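Local coordinates for probable TonB-dependent siderophore receptor PirA (Acinetobacter baumannii, PDB 5FR8), which probably takes part in the first step of iron uptake across the outer membrane by binding iron-chelating siderophores, and may bind ferric enterobactin with micromolar affinity, at residues Asn186-Val192 with Arg204-Asn210; Thr166-Phe172 with Leu729-Phe733; Ile238-Leu242 with Leu253-Ser258. One frame throughout, in Å; residues are numbered along the deposited sequence.

Contact 1: Asn186-Val192 with Arg204-Asn210; sequences NRVGFNV and RLYGNYN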
loop_
_atom_site.group_PDB
_atom_site.type_symbol
_atom_site.label_atom_id
_atom_site.label_comp_id
_atom_site.label_asym_id
_atom_site.label_seq_id
_atom_site.Cartn_x
_atom_site.Cartn_y
_atom_site.Cartn_z
ATOM N N ASN A 186 2.985 -16.831 -14.516
ATOM C CA ASN A 186 1.856 -17.323 -15.316
ATOM C C ASN A 186 0.477 -17.121 -14.705
ATOM O O ASN A 186 0.236 -17.488 -13.562
ATOM C CB ASN A 186 2.057 -18.792 -15.608
ATOM C CG ASN A 186 3.271 -19.031 -16.473
ATOM O OD1 ASN A 186 3.355 -18.541 -17.609
ATOM N ND2 ASN A 186 4.239 -19.763 -15.930
ATOM N N ARG A 187 -0.431 -16.568 -15.505
ATOM C CA ARG A 187 -1.787 -16.316 -15.083
ATOM C C ARG A 187 -2.795 -16.927 -16.000
ATOM O O ARG A 187 -2.532 -17.122 -17.178
ATOM C CB ARG A 187 -2.065 -14.831 -15.096
ATOM C CG ARG A 187 -1.350 -14.090 -14.008
ATOM C CD ARG A 187 -1.936 -12.709 -13.818
ATOM N NE ARG A 187 -1.347 -11.696 -14.700
ATOM C CZ ARG A 187 -1.879 -11.313 -15.853
ATOM N NH1 ARG A 187 -2.992 -11.875 -16.309
ATOM N NH2 ARG A 187 -1.297 -10.358 -16.559
ATOM N N VAL A 188 -3.965 -17.204 -15.436
ATOM C CA VAL A 188 -5.162 -17.517 -16.186
ATOM C C VAL A 188 -6.288 -17.058 -15.293
ATOM O O VAL A 188 -6.178 -17.110 -14.065
ATOM C CB VAL A 188 -5.323 -19.035 -16.498
ATOM C CG1 VAL A 188 -5.304 -19.897 -15.233
ATOM C CG2 VAL A 188 -6.607 -19.287 -17.283
ATOM N N GLY A 189 -7.375 -16.617 -15.895
ATOM C CA GLY A 189 -8.439 -16.021 -15.129
ATOM C C GLY A 189 -9.614 -15.735 -16.016
ATOM O O GLY A 189 -9.479 -15.642 -17.229
ATOM N N PHE A 190 -10.780 -15.595 -15.408
ATOM C CA PHE A 190 -11.998 -15.423 -16.180
ATOM C C PHE A 190 -12.881 -14.386 -15.542
ATOM O O PHE A 190 -12.737 -14.057 -14.370
ATOM C CB PHE A 190 -12.757 -16.747 -16.276
ATOM C CG PHE A 190 -13.368 -17.181 -14.978
ATOM C CD1 PHE A 190 -14.648 -16.779 -14.636
ATOM C CD2 PHE A 190 -12.653 -17.981 -14.092
ATOM C CE1 PHE A 190 -15.205 -17.172 -13.443
ATOM C CE2 PHE A 190 -13.206 -18.376 -12.891
ATOM C CZ PHE A 190 -14.482 -17.964 -12.569
ATOM N N ASN A 191 -13.805 -13.870 -16.320
ATOM C CA ASN A 191 -14.805 -12.987 -15.780
ATOM C C ASN A 191 -16.045 -13.224 -16.593
ATOM O O ASN A 191 -15.981 -13.270 -17.822
ATOM C CB ASN A 191 -14.378 -11.529 -15.892
ATOM C CG ASN A 191 -15.498 -10.576 -15.526
ATOM O OD1 ASN A 191 -16.548 -10.568 -16.164
ATOM N ND2 ASN A 191 -15.284 -9.769 -14.493
ATOM N N VAL A 192 -17.168 -13.405 -15.912
ATOM C CA VAL A 192 -18.439 -13.582 -16.601
ATOM C C VAL A 192 -19.550 -12.846 -15.844
ATOM O O VAL A 192 -19.544 -12.786 -14.615
ATOM C CB VAL A 192 -18.763 -15.072 -16.777
ATOM C CG1 VAL A 192 -18.750 -15.786 -15.429
ATOM C CG2 VAL A 192 -20.094 -15.235 -17.471
ATOM N N ARG A 204 -22.009 -10.807 -11.457
ATOM C CA ARG A 204 -20.645 -10.777 -11.995
ATOM C C ARG A 204 -19.791 -11.734 -11.186
ATOM O O ARG A 204 -19.806 -11.714 -9.956
ATOM C CB ARG A 204 -20.015 -9.402 -11.895
ATOM C CG ARG A 204 -18.636 -9.361 -12.551
ATOM C CD ARG A 204 -17.498 -8.822 -11.671
ATOM N NE ARG A 204 -17.355 -9.638 -10.481
ATOM C CZ ARG A 204 -17.258 -9.184 -9.238
ATOM N NH1 ARG A 204 -17.252 -7.885 -9.012
ATOM N NH2 ARG A 204 -17.167 -10.044 -8.217
ATOM N N LEU A 205 -19.026 -12.566 -11.872
ATOM C CA LEU A 205 -18.203 -13.566 -11.203
ATOM C C LEU A 205 -16.849 -13.596 -11.882
ATOM O O LEU A 205 -16.771 -13.707 -13.110
ATOM C CB LEU A 205 -18.869 -14.941 -11.324
ATOM C CG LEU A 205 -18.062 -16.138 -10.805
ATOM C CD1 LEU A 205 -18.171 -16.233 -9.287
ATOM C CD2 LEU A 205 -18.510 -17.435 -11.459
ATOM N N TYR A 206 -15.780 -13.483 -11.109
ATOM C CA TYR A 206 -14.446 -13.540 -11.715
ATOM C C TYR A 206 -13.541 -14.401 -10.883
ATOM O O TYR A 206 -13.734 -14.534 -9.674
ATOM C CB TYR A 206 -13.840 -12.147 -11.930
ATOM C CG TYR A 206 -13.364 -11.440 -10.675
ATOM C CD1 TYR A 206 -12.289 -11.914 -9.941
ATOM C CD2 TYR A 206 -13.978 -10.282 -10.242
ATOM C CE1 TYR A 206 -11.833 -11.249 -8.808
ATOM C CE2 TYR A 206 -13.545 -9.621 -9.106
ATOM C CZ TYR A 206 -12.463 -10.104 -8.397
ATOM O OH TYR A 206 -12.039 -9.446 -7.271
ATOM N N GLY A 207 -12.567 -15.007 -11.541
ATOM C CA GLY A 207 -11.694 -15.978 -10.895
ATOM C C GLY A 207 -10.295 -15.880 -11.462
ATOM O O GLY A 207 -10.105 -15.454 -12.618
ATOM N N ASN A 208 -9.314 -16.285 -10.658
ATOM C CA ASN A 208 -7.917 -16.131 -11.043
ATOM C C ASN A 208 -6.979 -17.097 -10.315
ATOM O O ASN A 208 -7.067 -17.289 -9.106
ATOM C CB ASN A 208 -7.470 -14.670 -10.821
ATOM C CG ASN A 208 -5.958 -14.497 -10.915
ATOM O OD1 ASN A 208 -5.381 -14.436 -12.009
ATOM N ND2 ASN A 208 -5.312 -14.417 -9.764
ATOM N N TYR A 209 -6.086 -17.699 -11.085
ATOM C CA TYR A 209 -4.962 -18.435 -10.540
ATOM C C TYR A 209 -3.648 -17.866 -11.102
ATOM O O TYR A 209 -3.335 -18.023 -12.279
ATOM C CB TYR A 209 -5.084 -19.931 -10.859
ATOM C CG TYR A 209 -3.853 -20.730 -10.486
ATOM C CD1 TYR A 209 -3.312 -20.666 -9.202
ATOM C CD2 TYR A 209 -3.243 -21.566 -11.409
ATOM C CE1 TYR A 209 -2.187 -21.399 -8.856
ATOM C CE2 TYR A 209 -2.118 -22.311 -11.077
ATOM C CZ TYR A 209 -1.591 -22.223 -9.804
ATOM O OH TYR A 209 -0.463 -22.947 -9.503
ATOM N N ASN A 210 -2.887 -17.191 -10.258
ATOM C CA ASN A 210 -1.583 -16.697 -10.674
ATOM C C ASN A 210 -0.467 -17.380 -9.913
ATOM O O ASN A 210 -0.589 -17.673 -8.726
ATOM C CB ASN A 210 -1.476 -15.199 -10.438
ATOM C CG ASN A 210 -0.039 -14.731 -10.384
ATOM O OD1 ASN A 210 0.564 -14.684 -9.319
ATOM N ND2 ASN A 210 0.510 -14.370 -11.537
#
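The axes of segments 186-192 and 204-210 approach to 4.6 Å and run antiparallel at 178°. Arg204 begins the second segment with its CA 3.5 Å from Val192 O; its guanidinium turns to the backbone O of Ser239 on the next strand. Leu205 forms a complete hydrogen-bonded pair with Val192, N to O and O to N both 2.8 Å, and its CD2 lies 3.9 Å from Phe190 CE1. Tyr206 faces Asn191 in a non-hydrogen-bonded pair (CA-CA 4.1 Å), and its ring leads away to touch Pro128 and Ala131. Gly207 pairs with Phe190: Phe190 N reaches Gly207 O at 2.9 Å and Gly207 N reaches Phe190 O at 3.0 Å. The Phe190 ring lies back over the glycine backbone, so that a CB on Gly207 would collide with it. Asn208 pairs with Gly189 without hydrogen bonds, CA-CA 4.1 Å, and its ND2 bonds to Asp237. Tyr209 N donates to Val188 O at 3.0 Å; the return bond is weak. Beside Asn210, Arg187 extends from the same face to a salt bridge with Glu130 and to carbonyls of Val54 and Arg55. Val188, Phe190, Val192, Leu205 and Tyr209 line the opposite face, whereas the Arg187 face meets the plug: a beta hairpin in the wall of a TonB-dependent receptor barrel.

Contact 2: Thr166-Phe172 with Leu729-Phe733; sequences THGSVEF and LKYSF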
loop_
_atom_site.group_PDB
_atom_site.type_symbol
_atom_site.label_atom_id
_atom_site.label_comp_id
_atom_site.label_asym_id
_atom_site.label_seq_id
_atom_site.Cartn_x
_atom_site.Cartn_y
_atom_site.Cartn_z
ATOM N N THR A 166 -24.956 -11.474 -21.231
ATOM C CA THR A 166 -23.836 -12.256 -20.707
ATOM C C THR A 166 -22.598 -11.984 -21.520
ATOM O O THR A 166 -22.498 -12.402 -22.663
ATOM C CB THR A 166 -24.126 -13.776 -20.686
ATOM O OG1 THR A 166 -24.450 -14.230 -22.003
ATOM C CG2 THR A 166 -25.298 -14.095 -19.767
ATOM N N HIS A 167 -21.657 -11.263 -20.931
ATOM C CA HIS A 167 -20.370 -11.030 -21.583
ATOM C C HIS A 167 -19.332 -11.812 -20.825
ATOM O O HIS A 167 -19.394 -11.896 -19.610
ATOM C CB HIS A 167 -20.029 -9.544 -21.629
ATOM C CG HIS A 167 -21.019 -8.732 -22.414
ATOM N ND1 HIS A 167 -22.076 -8.067 -21.824
ATOM C CD2 HIS A 167 -21.125 -8.501 -23.745
ATOM C CE1 HIS A 167 -22.780 -7.448 -22.755
ATOM N NE2 HIS A 167 -22.225 -7.698 -23.929
ATOM N N GLY A 168 -18.403 -12.418 -21.546
ATOM C CA GLY A 168 -17.467 -13.340 -20.931
ATOM C C GLY A 168 -16.057 -12.916 -21.214
ATOM O O GLY A 168 -15.817 -12.162 -22.147
ATOM N N SER A 169 -15.121 -13.387 -20.402
ATOM C CA SER A 169 -13.699 -13.173 -20.672
ATOM C C SER A 169 -12.883 -14.343 -20.153
ATOM O O SER A 169 -13.127 -14.847 -19.065
ATOM C CB SER A 169 -13.178 -11.888 -20.003
ATOM O OG SER A 169 -14.066 -10.797 -20.146
ATOM N N VAL A 170 -11.921 -14.787 -20.937
ATOM C CA VAL A 170 -10.853 -15.618 -20.401
ATOM C C VAL A 170 -9.539 -15.037 -20.869
ATOM O O VAL A 170 -9.428 -14.643 -22.013
ATOM C CB VAL A 170 -10.961 -17.077 -20.871
ATOM C CG1 VAL A 170 -9.799 -17.899 -20.320
ATOM C CG2 VAL A 170 -12.307 -17.663 -20.458
ATOM N N GLU A 171 -8.550 -14.981 -19.988
ATOM C CA GLU A 171 -7.288 -14.320 -20.305
ATOM C C GLU A 171 -6.108 -15.124 -19.769
ATOM O O GLU A 171 -6.185 -15.705 -18.693
ATOM C CB GLU A 171 -7.260 -12.905 -19.712
ATOM C CG GLU A 171 -8.227 -11.908 -20.350
ATOM C CD GLU A 171 -9.335 -11.399 -19.413
ATOM O OE1 GLU A 171 -9.930 -12.209 -18.648
ATOM O OE2 GLU A 171 -9.611 -10.168 -19.437
ATOM N N PHE A 172 -5.022 -15.164 -20.523
ATOM C CA PHE A 172 -3.812 -15.855 -20.089
ATOM C C PHE A 172 -2.703 -14.840 -20.122
ATOM O O PHE A 172 -2.806 -13.808 -20.795
ATOM C CB PHE A 172 -3.439 -17.003 -21.034
ATOM C CG PHE A 172 -4.445 -18.138 -21.069
ATOM C CD1 PHE A 172 -5.673 -17.982 -21.695
ATOM C CD2 PHE A 172 -4.154 -19.362 -20.498
ATOM C CE1 PHE A 172 -6.599 -19.016 -21.729
ATOM C CE2 PHE A 172 -5.071 -20.399 -20.534
ATOM C CZ PHE A 172 -6.295 -20.225 -21.148
ATOM N N LEU A 729 -2.967 -13.417 -24.089
ATOM C CA LEU A 729 -4.060 -13.568 -25.043
ATOM C C LEU A 729 -5.408 -13.720 -24.333
ATOM O O LEU A 729 -5.526 -14.384 -23.297
ATOM C CB LEU A 729 -3.800 -14.727 -25.998
ATOM C CG LEU A 729 -4.277 -16.109 -25.569
ATOM C CD1 LEU A 729 -5.741 -16.295 -25.937
ATOM C CD2 LEU A 729 -3.436 -17.183 -26.230
ATOM N N LYS A 730 -6.422 -13.093 -24.920
ATOM C CA LYS A 730 -7.703 -12.885 -24.273
ATOM C C LYS A 730 -8.832 -13.307 -25.195
ATOM O O LYS A 730 -8.979 -12.784 -26.297
ATOM C CB LYS A 730 -7.833 -11.409 -23.894
ATOM C CG LYS A 730 -9.186 -10.972 -23.345
ATOM C CD LYS A 730 -9.049 -9.736 -22.445
ATOM C CE LYS A 730 -9.300 -8.429 -23.179
ATOM N NZ LYS A 730 -10.732 -8.295 -23.571
ATOM N N TYR A 731 -9.600 -14.293 -24.744
ATOM C CA TYR A 731 -10.864 -14.656 -25.376
ATOM C C TYR A 731 -11.939 -13.736 -24.848
ATOM O O TYR A 731 -11.897 -13.302 -23.700
ATOM C CB TYR A 731 -11.251 -16.115 -25.087
ATOM C CG TYR A 731 -10.322 -17.110 -25.728
ATOM C CD1 TYR A 731 -10.520 -17.529 -27.040
ATOM C CD2 TYR A 731 -9.215 -17.608 -25.039
ATOM C CE1 TYR A 731 -9.650 -18.424 -27.644
ATOM C CE2 TYR A 731 -8.342 -18.505 -25.631
ATOM C CZ TYR A 731 -8.565 -18.911 -26.936
ATOM O OH TYR A 731 -7.703 -19.804 -27.533
ATOM N N SER A 732 -12.900 -13.430 -25.699
ATOM C CA SER A 732 -13.974 -12.583 -25.301
ATOM C C SER A 732 -15.259 -13.051 -25.982
ATOM O O SER A 732 -15.434 -12.921 -27.194
ATOM C CB SER A 732 -13.608 -11.154 -25.655
ATOM O OG SER A 732 -14.055 -10.275 -24.652
ATOM N N PHE A 733 -16.149 -13.616 -25.180
ATOM C CA PHE A 733 -17.362 -14.230 -25.684
ATOM C C PHE A 733 -18.547 -13.621 -24.933
ATOM O O PHE A 733 -18.805 -12.420 -25.066
ATOM C CB PHE A 733 -17.315 -15.765 -25.505
ATOM C CG PHE A 733 -16.091 -16.441 -26.125
ATOM C CD1 PHE A 733 -15.960 -16.560 -27.510
ATOM C CD2 PHE A 733 -15.086 -16.995 -25.321
ATOM C CE1 PHE A 733 -14.857 -17.196 -28.070
ATOM C CE2 PHE A 733 -13.982 -17.630 -25.880
ATOM C CZ PHE A 733 -13.869 -17.730 -27.255
ATOM O OXT PHE A 733 -19.254 -14.296 -24.174
#
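Phe172 lies beside Tyr731 on one face of the sheet, where Phe172 CE1 approaches the edge of the Tyr731 ring, 4.3 Å from Tyr731 CE2. This is the closure of the beta-barrel: strand 167-177, the first of the wall, pairs antiparallel with strand 724-731, the last, across more than 550 residues of sequence. The register is set by Val170 and Tyr731, where Val170 N donates to Tyr731 O at 3.1 Å and Tyr731 N to Val170 O at 2.8 Å. Phe172 N adds a bond to Leu729 O at 2.9 Å; the return bond is weak. Glu171 and Lys730 form the non-hydrogen-bonded pair between them, with their side chains on the other face. The closing segment belongs to the predicted TonB C-terminal box and ends in a terminal phenylalanine, as in many outer-membrane barrels. Toward that end the pairing loosens: Phe733 N makes only a weak hydrogen bond, 3.4 Å, to Gly168 O.

Contact 3: Ile238-Leu242 with Leu253-Ser258; sequences ISGRL and LLDISS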
loop_
_atom_site.group_PDB
_atom_site.type_symbol
_atom_site.label_atom_id
_atom_site.label_comp_id
_atom_site.label_asym_id
_atom_site.label_seq_id
_atom_site.Cartn_x
_atom_site.Cartn_y
_atom_site.Cartn_z
ATOM N N ILE A 238 -11.299 -15.794 -5.955
ATOM C CA ILE A 238 -12.616 -16.011 -6.501
ATOM C C ILE A 238 -13.541 -14.932 -5.937
ATOM O O ILE A 238 -13.442 -14.590 -4.759
ATOM C CB ILE A 238 -13.112 -17.420 -6.133
ATOM C CG1 ILE A 238 -14.484 -17.715 -6.743
ATOM C CG2 ILE A 238 -13.122 -17.598 -4.621
ATOM C CD1 ILE A 238 -14.394 -18.294 -8.136
ATOM N N SER A 239 -14.416 -14.369 -6.764
ATOM C CA SER A 239 -15.252 -13.266 -6.294
ATOM C C SER A 239 -16.561 -13.124 -7.038
ATOM O O SER A 239 -16.598 -13.127 -8.276
ATOM C CB SER A 239 -14.505 -11.944 -6.415
ATOM O OG SER A 239 -15.424 -10.854 -6.384
ATOM N N GLY A 240 -17.631 -12.958 -6.271
ATOM C CA GLY A 240 -18.986 -12.967 -6.825
ATOM C C GLY A 240 -19.784 -11.761 -6.425
ATOM O O GLY A 240 -19.686 -11.293 -5.308
ATOM N N ARG A 241 -20.574 -11.258 -7.361
ATOM C CA ARG A 241 -21.483 -10.154 -7.114
ATOM C C ARG A 241 -22.874 -10.484 -7.593
ATOM O O ARG A 241 -23.039 -11.013 -8.695
ATOM C CB ARG A 241 -21.033 -8.952 -7.889
ATOM C CG ARG A 241 -22.033 -7.812 -7.831
ATOM C CD ARG A 241 -21.384 -6.537 -8.353
ATOM N NE ARG A 241 -20.330 -6.069 -7.460
ATOM C CZ ARG A 241 -19.408 -5.177 -7.794
ATOM N NH1 ARG A 241 -19.405 -4.621 -9.004
ATOM N NH2 ARG A 241 -18.493 -4.836 -6.899
ATOM N N LEU A 242 -23.875 -10.176 -6.773
ATOM C CA LEU A 242 -25.275 -10.220 -7.211
ATOM C C LEU A 242 -25.854 -8.834 -7.113
ATOM O O LEU A 242 -25.702 -8.195 -6.081
ATOM C CB LEU A 242 -26.127 -11.126 -6.332
ATOM C CG LEU A 242 -25.824 -12.615 -6.355
ATOM C CD1 LEU A 242 -26.778 -13.315 -5.384
ATOM C CD2 LEU A 242 -25.911 -13.201 -7.754
ATOM N N LEU A 253 -26.769 -4.770 -3.503
ATOM C CA LEU A 253 -25.583 -5.467 -3.987
ATOM C C LEU A 253 -25.048 -6.432 -2.955
ATOM O O LEU A 253 -24.944 -6.129 -1.768
ATOM C CB LEU A 253 -24.482 -4.495 -4.293
ATOM C CG LEU A 253 -24.606 -3.786 -5.630
ATOM C CD1 LEU A 253 -25.666 -2.690 -5.583
ATOM C CD2 LEU A 253 -23.254 -3.193 -6.003
ATOM N N LEU A 254 -24.662 -7.601 -3.422
ATOM C CA LEU A 254 -24.003 -8.557 -2.576
ATOM C C LEU A 254 -22.632 -8.784 -3.166
ATOM O O LEU A 254 -22.529 -9.091 -4.353
ATOM C CB LEU A 254 -24.781 -9.861 -2.595
ATOM C CG LEU A 254 -24.170 -10.966 -1.738
ATOM C CD1 LEU A 254 -24.316 -10.609 -0.263
ATOM C CD2 LEU A 254 -24.807 -12.312 -2.049
ATOM N N ASP A 255 -21.579 -8.624 -2.366
ATOM C CA ASP A 255 -20.227 -9.008 -2.799
ATOM C C ASP A 255 -19.674 -10.050 -1.856
ATOM O O ASP A 255 -19.528 -9.801 -0.662
ATOM C CB ASP A 255 -19.270 -7.812 -2.813
ATOM C CG ASP A 255 -19.611 -6.768 -3.889
ATOM O OD1 ASP A 255 -19.732 -7.107 -5.083
ATOM O OD2 ASP A 255 -19.739 -5.593 -3.523
ATOM N N ILE A 256 -19.388 -11.226 -2.395
ATOM C CA ILE A 256 -18.715 -12.282 -1.648
ATOM C C ILE A 256 -17.459 -12.677 -2.390
ATOM O O ILE A 256 -17.553 -13.113 -3.542
ATOM C CB ILE A 256 -19.541 -13.560 -1.589
ATOM C CG1 ILE A 256 -20.851 -13.305 -0.875
ATOM C CG2 ILE A 256 -18.739 -14.638 -0.896
ATOM C CD1 ILE A 256 -21.736 -14.517 -0.828
ATOM N N SER A 257 -16.302 -12.539 -1.743
ATOM C CA SER A 257 -15.063 -12.958 -2.362
ATOM C C SER A 257 -14.162 -13.664 -1.367
ATOM O O SER A 257 -14.156 -13.311 -0.191
ATOM C CB SER A 257 -14.309 -11.763 -2.937
ATOM O OG SER A 257 -13.571 -11.135 -1.915
ATOM N N SER A 258 -13.379 -14.637 -1.847
ATOM C CA SER A 258 -12.323 -15.253 -1.026
ATOM C C SER A 258 -11.002 -15.402 -1.814
ATOM O O SER A 258 -11.006 -15.707 -3.008
ATOM C CB SER A 258 -12.805 -16.602 -0.478
ATOM O OG SER A 258 -12.702 -17.589 -1.473
#
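All three hydrogen-bonded pairs between strands 238-242 and 253-258 are complete. Ile238 N donates to Ser258 O at 3.0 Å and Ser258 N to Ile238 O at 2.9 Å; Gly240 N reaches Ile256 O at 2.7 Å and Ile256 N reaches Gly240 O at 2.9 Å; Leu242 N reaches Leu254 O at 3.0 Å and Leu254 N reaches Leu242 O at 2.9 Å. Between these pairs, Arg241 and Asp255 form a salt bridge from Arg241 NE to Asp255 OD1, 2.7 Å. Arg241 NH2 makes a weak bond to the same oxygen and a second salt bridge to Asp100 of the plug. Leu242 CD1 and Leu254 CD2 meet at 4.0 Å on the opposite face, along with Ile238 and Ile256. The backbone groups on the far edges of the two strands are used too: Ser239 and Arg241 bond to Tyr206 and Arg204 on strand 201-212, while Leu253, Asp255 and Ser257 bond to Thr300, Ala298 and Ser296 on strand 290-305, placing this hairpin between two further antiparallel strands of the barrel wall.

Overall arrangement
The three contacts belong to one continuous antiparallel wall. Contacts 1 and 2 have centres 10 Å apart and are stitched by backbone bonds between strands 185-195 and 167-177, including Asn191 O to Ser169 N, 2.7 Å. Contact 3 joins contact 1 from its other side through Arg204 O and Arg241 N, 2.7 Å, but does not touch contact 2. Contact 1 is partly buried; contacts 2 and 3 are surface contacts. Contacts 1 and 3 are local hairpins whose arginines, Arg187 and Arg241, make salt bridges with plug-domain acids, whereas contact 2 joins the barrel's sequence-distant ends by backbone pairing and aromatic packing.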